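Local atomic coordinates of putative hexulose 6 phosphate synthase (Salmonella typhimurium, PDB entry 3F4W), a protein that belongs to the HUMPS family of TIM-barrel proteins and folds as a closed barrel of eight parallel strands. Residues H67-S70 / Q71-D75; C95-A98 / A99-A102; E199-K202 / I203-L207. All coordinates share one frame; numbering follows the deposited sequence.

Contact 1 (H67-S70 / Q71-D75); sequences HFES and QLLFD
His67 and Gln71 face each other one turn apart on helix 66-75. This helix is the crossover of a beta-alpha-beta unit of the TIM barrel, between strands 55-62 and 80-84.

Four i to i+4 backbone bonds hold the turns together. Gln71 N donates to His67 O, Leu72 N to Phe68 O, Leu73 N to Glu69 O and Phe74 N to Ser70 O. The bond from Phe74 N to Ser70 O is the shortest of the four, at 2.8 Å.

Two waters add to the polar side. Gln71 OE1 comes to the edge of the imidazole, close to its plane, 3.7 Å from His67 NE2. The amide and ring planes are 83° apart. One water bonds to His67 NE2 and, weakly, to Gln71 OE1. A second water donates to Phe68 O at 2.6 Å and accepts from Gln71 NE2. It also sits above one face of the Phe68 ring, toward its rim. Gln71 reaches both waters because CG is anti to its backbone N (chi1 -168°) and the chain beyond runs extended. Its amide therefore lies back over the preceding turn.

Two side-chain contacts are apolar. Glu69 and Leu73 run side by side, with Glu69 CG 4.0 Å from Leu73 CD2. Both also pack on Ile37 of the second subunit, so this side of the helix meets the dimer partner. Ser70 CB lies 4.1 Å from Phe74 CE2. The polar atoms of Ser70 are engaged separately. Its OG turns back to bond with Gly66 O, while Phe74 CD2 lies 3.1 Å from Ser70 O.

Contact 2 (C95-A98 / A99-A102); sequences CIRA and AKEA
Arg97 lies across Lys100 and Glu101 on the next turn of helix 89-102, a crossover helix of the TIM barrel between strands 80-84 and 105-109. Its CB points away from the following turn. CG is anti to the backbone N (chi1 -159°). A bend at chi2 (50°) then carries CD, NE and the guanidinium forward to the next turn. Arg97 CZ comes to 4.2 Å from Glu101 CG. At the tip, Arg97 NH1 rests between two methylene groups, 3.4 Å from both Lys100 CB and Glu101 CG.

The Arg97 chain crosses those of Lys100 and Glu101 at about a right angle. Ile96 and Lys100 instead run side by side, with Ile96 CG2 4.0 Å from Lys100 CE. In the backbone, Lys100 N donates to Ile96 O and Glu101 N to Arg97 O.

Glu101 OE2 is modelled over one guanidinium face, 4.1 Å from Arg97 NH1, but its position is less certain. No N-H of Arg97 points at it. The pair is therefore probably linked by general charge attraction, with the aliphatic stems supplying the close packing.

Contact 3 (E199-K202 / I203-L207); sequences EARK and ISQVL
Glu199 and Ile203 meet at an oblique angle on helix 196-209, the last helix of the TIM barrel. Glu199 CG is anti to the backbone N, and a bend at chi2 (69°) turns the carboxylate so that it lies beside the end of Ile203. Glu199 OE1 thus comes within 3.5 Å of Ile203 CD1. The other oxygen, OE2, is held by Ser170 OG through a hydrogen bond, with a long salt bridge to Lys202 NZ besides. OE1 too is hydrogen-bonded elsewhere in the protein. Ile203 packs on Leu3 of strand 2-7 and on Val173 of the neighbouring helix 173-177.

Arg201 and Gln205 stand one turn apart on the exposed side. A water fits between them in the plane of the guanidinium, at its edge. It accepts from Arg201 NE at 2.6 Å and donates to Gln205 OE1 at 2.5 Å. The two side chains are bridged in this way, as Arg201 NE and Gln205 OE1 are themselves 4.2 Å apart.

In the backbone, Gln205 N donates to Arg201 O. Ser204 turns its hydroxyl back toward the preceding turn, with chi1 at 62°. Ser204 OG lies 3.0 Å from Ala200 O and 3.1 Å from Arg201 O, and its single proton could serve either carbonyl.

In the fold
From the N terminus, the chain passes strand 55-62 and enters helix 66-75, which holds contact 1. Strand 80-84 follows, then helix 89-102 with contact 2 and strand 105-109. Contact 3 comes much later, on helix 196-209, after the last barrel strand. The three are in series and none nests or crosses. Each is local to one helix, so none closes a long loop. Contacts 1 and 2 touch, their centres about 9 Å apart: Ser70 packs on Cys95, and Phe74 on Ala99. Their meeting packs two successive crossover helices together on the outside of the strand barrel. Contact 3 lies on the opposite side of the chain's centre, about 32 Å from each of the others between centres, and packs against strand 2-7.

Contact 1 (H67-S70 / Q71-D75)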
# COMPACT_ATOMS: atom_id res chain seq x y z
N HIS A 67 2.16 1.21 -12.93
CA HIS A 67 1.55 2.08 -13.93
C HIS A 67 0.03 2.10 -13.81
O HIS A 67 -0.59 3.16 -13.86
CB HIS A 67 1.96 1.68 -15.35
CG HIS A 67 1.60 2.70 -16.38
ND1 HIS A 67 2.54 3.49 -17.00
CD2 HIS A 67 0.40 3.07 -16.89
CE1 HIS A 67 1.93 4.29 -17.86
NE2 HIS A 67 0.64 4.06 -17.81
N PHE A 68 -0.57 0.93 -13.64
CA PHE A 68 -2.02 0.83 -13.62
C PHE A 68 -2.63 1.62 -12.46
O PHE A 68 -3.60 2.35 -12.64
CB PHE A 68 -2.46 -0.63 -13.54
CG PHE A 68 -3.95 -0.81 -13.56
CD1 PHE A 68 -4.63 -0.94 -14.76
CD2 PHE A 68 -4.67 -0.83 -12.38
CE1 PHE A 68 -6.00 -1.10 -14.78
CE2 PHE A 68 -6.04 -0.99 -12.40
CZ PHE A 68 -6.71 -1.12 -13.59
N GLU A 69 -2.06 1.46 -11.27
CA GLU A 69 -2.56 2.15 -10.10
C GLU A 69 -2.25 3.65 -10.14
O GLU A 69 -3.09 4.48 -9.76
CB GLU A 69 -2.03 1.51 -8.82
CG GLU A 69 -2.53 2.19 -7.57
CD GLU A 69 -2.40 1.32 -6.34
OE1 GLU A 69 -2.63 1.84 -5.22
OE2 GLU A 69 -2.09 0.12 -6.48
N SER A 70 -1.06 4.01 -10.61
CA SER A 70 -0.70 5.41 -10.77
C SER A 70 -1.66 6.13 -11.71
O SER A 70 -2.15 7.22 -11.42
CB SER A 70 0.74 5.56 -11.27
OG SER A 70 1.67 5.18 -10.27
N GLN A 71 -1.94 5.50 -12.85
CA GLN A 71 -2.80 6.08 -13.87
C GLN A 71 -4.22 6.27 -13.34
O GLN A 71 -4.86 7.30 -13.58
CB GLN A 71 -2.81 5.19 -15.11
CG GLN A 71 -3.45 5.81 -16.34
CD GLN A 71 -3.42 4.87 -17.53
OE1 GLN A 71 -2.81 5.17 -18.56
NE2 GLN A 71 -4.07 3.72 -17.39
N LEU A 72 -4.72 5.27 -12.63
CA LEU A 72 -6.03 5.35 -11.99
C LEU A 72 -6.11 6.60 -11.11
O LEU A 72 -7.12 7.31 -11.10
CB LEU A 72 -6.27 4.10 -11.15
CG LEU A 72 -7.52 4.12 -10.28
CD1 LEU A 72 -8.75 4.06 -11.17
CD2 LEU A 72 -7.50 2.97 -9.30
N LEU A 73 -5.04 6.84 -10.36
CA LEU A 73 -4.98 7.95 -9.42
C LEU A 73 -4.86 9.29 -10.14
O LEU A 73 -5.54 10.26 -9.78
CB LEU A 73 -3.78 7.76 -8.49
CG LEU A 73 -3.98 7.09 -7.12
CD1 LEU A 73 -5.34 6.46 -6.95
CD2 LEU A 73 -2.86 6.09 -6.84
N PHE A 74 -4.01 9.34 -11.16
CA PHE A 74 -3.81 10.57 -11.91
C PHE A 74 -5.07 10.93 -12.69
O PHE A 74 -5.48 12.09 -12.72
CB PHE A 74 -2.61 10.46 -12.85
CG PHE A 74 -1.28 10.50 -12.14
CD1 PHE A 74 -1.02 11.48 -11.20
CD2 PHE A 74 -0.30 9.56 -12.41
CE1 PHE A 74 0.20 11.53 -10.55
CE2 PHE A 74 0.91 9.60 -11.76
CZ PHE A 74 1.16 10.58 -10.83
N ASP A 75 -5.68 9.92 -13.32
CA ASP A 75 -6.94 10.12 -14.03
C ASP A 75 -8.00 10.73 -13.11
O ASP A 75 -8.87 11.47 -13.56
CB ASP A 75 -7.47 8.80 -14.60
CG ASP A 75 -6.71 8.36 -15.84
OD1 ASP A 75 -5.89 9.15 -16.35
OD2 ASP A 75 -6.94 7.22 -16.31
O HOH W 1 -0.51 4.46 -20.82
O HOH W 2 -5.29 2.48 -14.64

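Contact 2 (C95-A98 / A99-A102)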
# COMPACT_ATOMS: atom_id res chain seq x y z
N CYS A 95 5.51 3.72 -12.26
CA CYS A 95 4.79 4.85 -11.68
C CYS A 95 5.24 6.15 -12.33
O CYS A 95 4.41 6.96 -12.75
CB CYS A 95 5.01 4.92 -10.17
SG CYS A 95 4.30 3.52 -9.26
N ILE A 96 6.55 6.35 -12.42
CA ILE A 96 7.11 7.56 -13.01
C ILE A 96 6.72 7.72 -14.48
O ILE A 96 6.44 8.83 -14.94
CB ILE A 96 8.63 7.61 -12.86
CG1 ILE A 96 9.01 7.70 -11.38
CG2 ILE A 96 9.21 8.79 -13.63
CD1 ILE A 96 10.51 7.62 -11.13
N ARG A 97 6.69 6.62 -15.21
CA ARG A 97 6.24 6.66 -16.59
C ARG A 97 4.80 7.15 -16.67
O ARG A 97 4.47 7.98 -17.52
CB ARG A 97 6.37 5.29 -17.25
CG ARG A 97 6.41 5.38 -18.76
CD ARG A 97 7.45 6.41 -19.19
NE ARG A 97 7.29 6.79 -20.59
CZ ARG A 97 6.54 7.80 -21.00
NH1 ARG A 97 5.86 8.53 -20.13
NH2 ARG A 97 6.46 8.08 -22.30
N ALA A 98 3.94 6.65 -15.79
CA ALA A 98 2.55 7.09 -15.74
C ALA A 98 2.45 8.58 -15.40
O ALA A 98 1.60 9.29 -15.94
CB ALA A 98 1.76 6.26 -14.73
N ALA A 99 3.31 9.04 -14.51
CA ALA A 99 3.35 10.45 -14.14
C ALA A 99 3.73 11.32 -15.33
O ALA A 99 3.11 12.35 -15.59
CB ALA A 99 4.31 10.68 -12.98
N LYS A 100 4.75 10.89 -16.07
CA LYS A 100 5.22 11.65 -17.23
C LYS A 100 4.11 11.80 -18.27
O LYS A 100 3.91 12.88 -18.83
CB LYS A 100 6.44 10.99 -17.87
CG LYS A 100 7.65 10.90 -16.96
CD LYS A 100 8.20 12.27 -16.60
CE LYS A 100 9.51 12.15 -15.83
NZ LYS A 100 10.03 13.47 -15.37
N GLU A 101 3.39 10.71 -18.53
CA GLU A 101 2.27 10.76 -19.46
C GLU A 101 1.26 11.82 -19.04
O GLU A 101 0.66 12.49 -19.88
CB GLU A 101 1.58 9.40 -19.56
CG GLU A 101 2.49 8.30 -20.09
CD GLU A 101 1.93 6.91 -19.87
OE1 GLU A 101 0.69 6.78 -19.71
OE2 GLU A 101 2.73 5.95 -19.86
N ALA A 102 1.08 11.97 -17.73
CA ALA A 102 0.06 12.86 -17.18
C ALA A 102 0.60 14.26 -16.90
O ALA A 102 -0.15 15.16 -16.54
CB ALA A 102 -0.53 12.26 -15.91

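Contact 3 (E199-K202 / I203-L207)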
# COMPACT_ATOMS: atom_id res chain seq x y z
N GLU A 199 -3.13 25.94 14.50
CA GLU A 199 -1.97 25.08 14.31
C GLU A 199 -1.46 25.18 12.88
O GLU A 199 -0.25 25.21 12.65
CB GLU A 199 -2.31 23.62 14.66
CG GLU A 199 -1.16 22.64 14.41
CD GLU A 199 0.00 22.83 15.37
OE1 GLU A 199 0.90 21.95 15.41
OE2 GLU A 199 0.03 23.85 16.09
N ALA A 200 -2.38 25.22 11.92
CA ALA A 200 -2.00 25.35 10.52
C ALA A 200 -1.29 26.67 10.28
O ALA A 200 -0.30 26.73 9.55
CB ALA A 200 -3.23 25.23 9.63
N ARG A 201 -1.79 27.73 10.91
CA ARG A 201 -1.17 29.05 10.79
C ARG A 201 0.26 29.06 11.31
O ARG A 201 1.17 29.58 10.66
CB ARG A 201 -1.98 30.11 11.52
CG ARG A 201 -1.40 31.51 11.37
CD ARG A 201 -1.88 32.44 12.47
NE ARG A 201 -1.17 32.25 13.73
CZ ARG A 201 -1.75 31.83 14.85
NH1 ARG A 201 -3.05 31.57 14.89
NH2 ARG A 201 -1.02 31.69 15.95
N LYS A 202 0.46 28.49 12.50
CA LYS A 202 1.77 28.52 13.15
C LYS A 202 2.82 27.72 12.40
O LYS A 202 4.00 28.08 12.38
CB LYS A 202 1.67 28.04 14.60
CG LYS A 202 0.64 28.81 15.42
CD LYS A 202 1.07 28.96 16.87
CE LYS A 202 1.11 27.62 17.59
NZ LYS A 202 -0.25 27.06 17.75
N ILE A 203 2.39 26.63 11.76
CA ILE A 203 3.31 25.80 11.00
C ILE A 203 3.67 26.47 9.68
O ILE A 203 4.85 26.58 9.33
CB ILE A 203 2.73 24.38 10.76
CG1 ILE A 203 2.65 23.62 12.09
CG2 ILE A 203 3.57 23.60 9.75
CD1 ILE A 203 1.85 22.34 12.02
N SER A 204 2.67 26.96 8.96
CA SER A 204 2.91 27.58 7.67
C SER A 204 3.72 28.86 7.83
O SER A 204 4.46 29.26 6.93
CB SER A 204 1.60 27.87 6.95
OG SER A 204 0.82 28.79 7.69
N GLN A 205 3.59 29.50 9.00
CA GLN A 205 4.35 30.70 9.33
C GLN A 205 5.84 30.39 9.39
O GLN A 205 6.67 31.15 8.88
CB GLN A 205 3.88 31.26 10.67
CG GLN A 205 4.59 32.54 11.10
CD GLN A 205 3.97 33.14 12.35
OE1 GLN A 205 2.91 32.72 12.79
NE2 GLN A 205 4.64 34.13 12.92
N VAL A 206 6.19 29.27 10.03
CA VAL A 206 7.58 28.88 10.14
C VAL A 206 8.16 28.57 8.77
O VAL A 206 9.28 28.98 8.46
CB VAL A 206 7.75 27.66 11.07
CG1 VAL A 206 9.19 27.17 11.04
CG2 VAL A 206 7.33 28.03 12.49
N LEU A 207 7.40 27.85 7.95
CA LEU A 207 7.86 27.51 6.61
C LEU A 207 8.11 28.76 5.76
O LEU A 207 9.04 28.80 4.97
CB LEU A 207 6.85 26.59 5.91
CG LEU A 207 6.48 25.31 6.67
CD1 LEU A 207 5.60 24.41 5.81
CD2 LEU A 207 7.74 24.57 7.11
O HOH W 3 1.20 33.01 14.57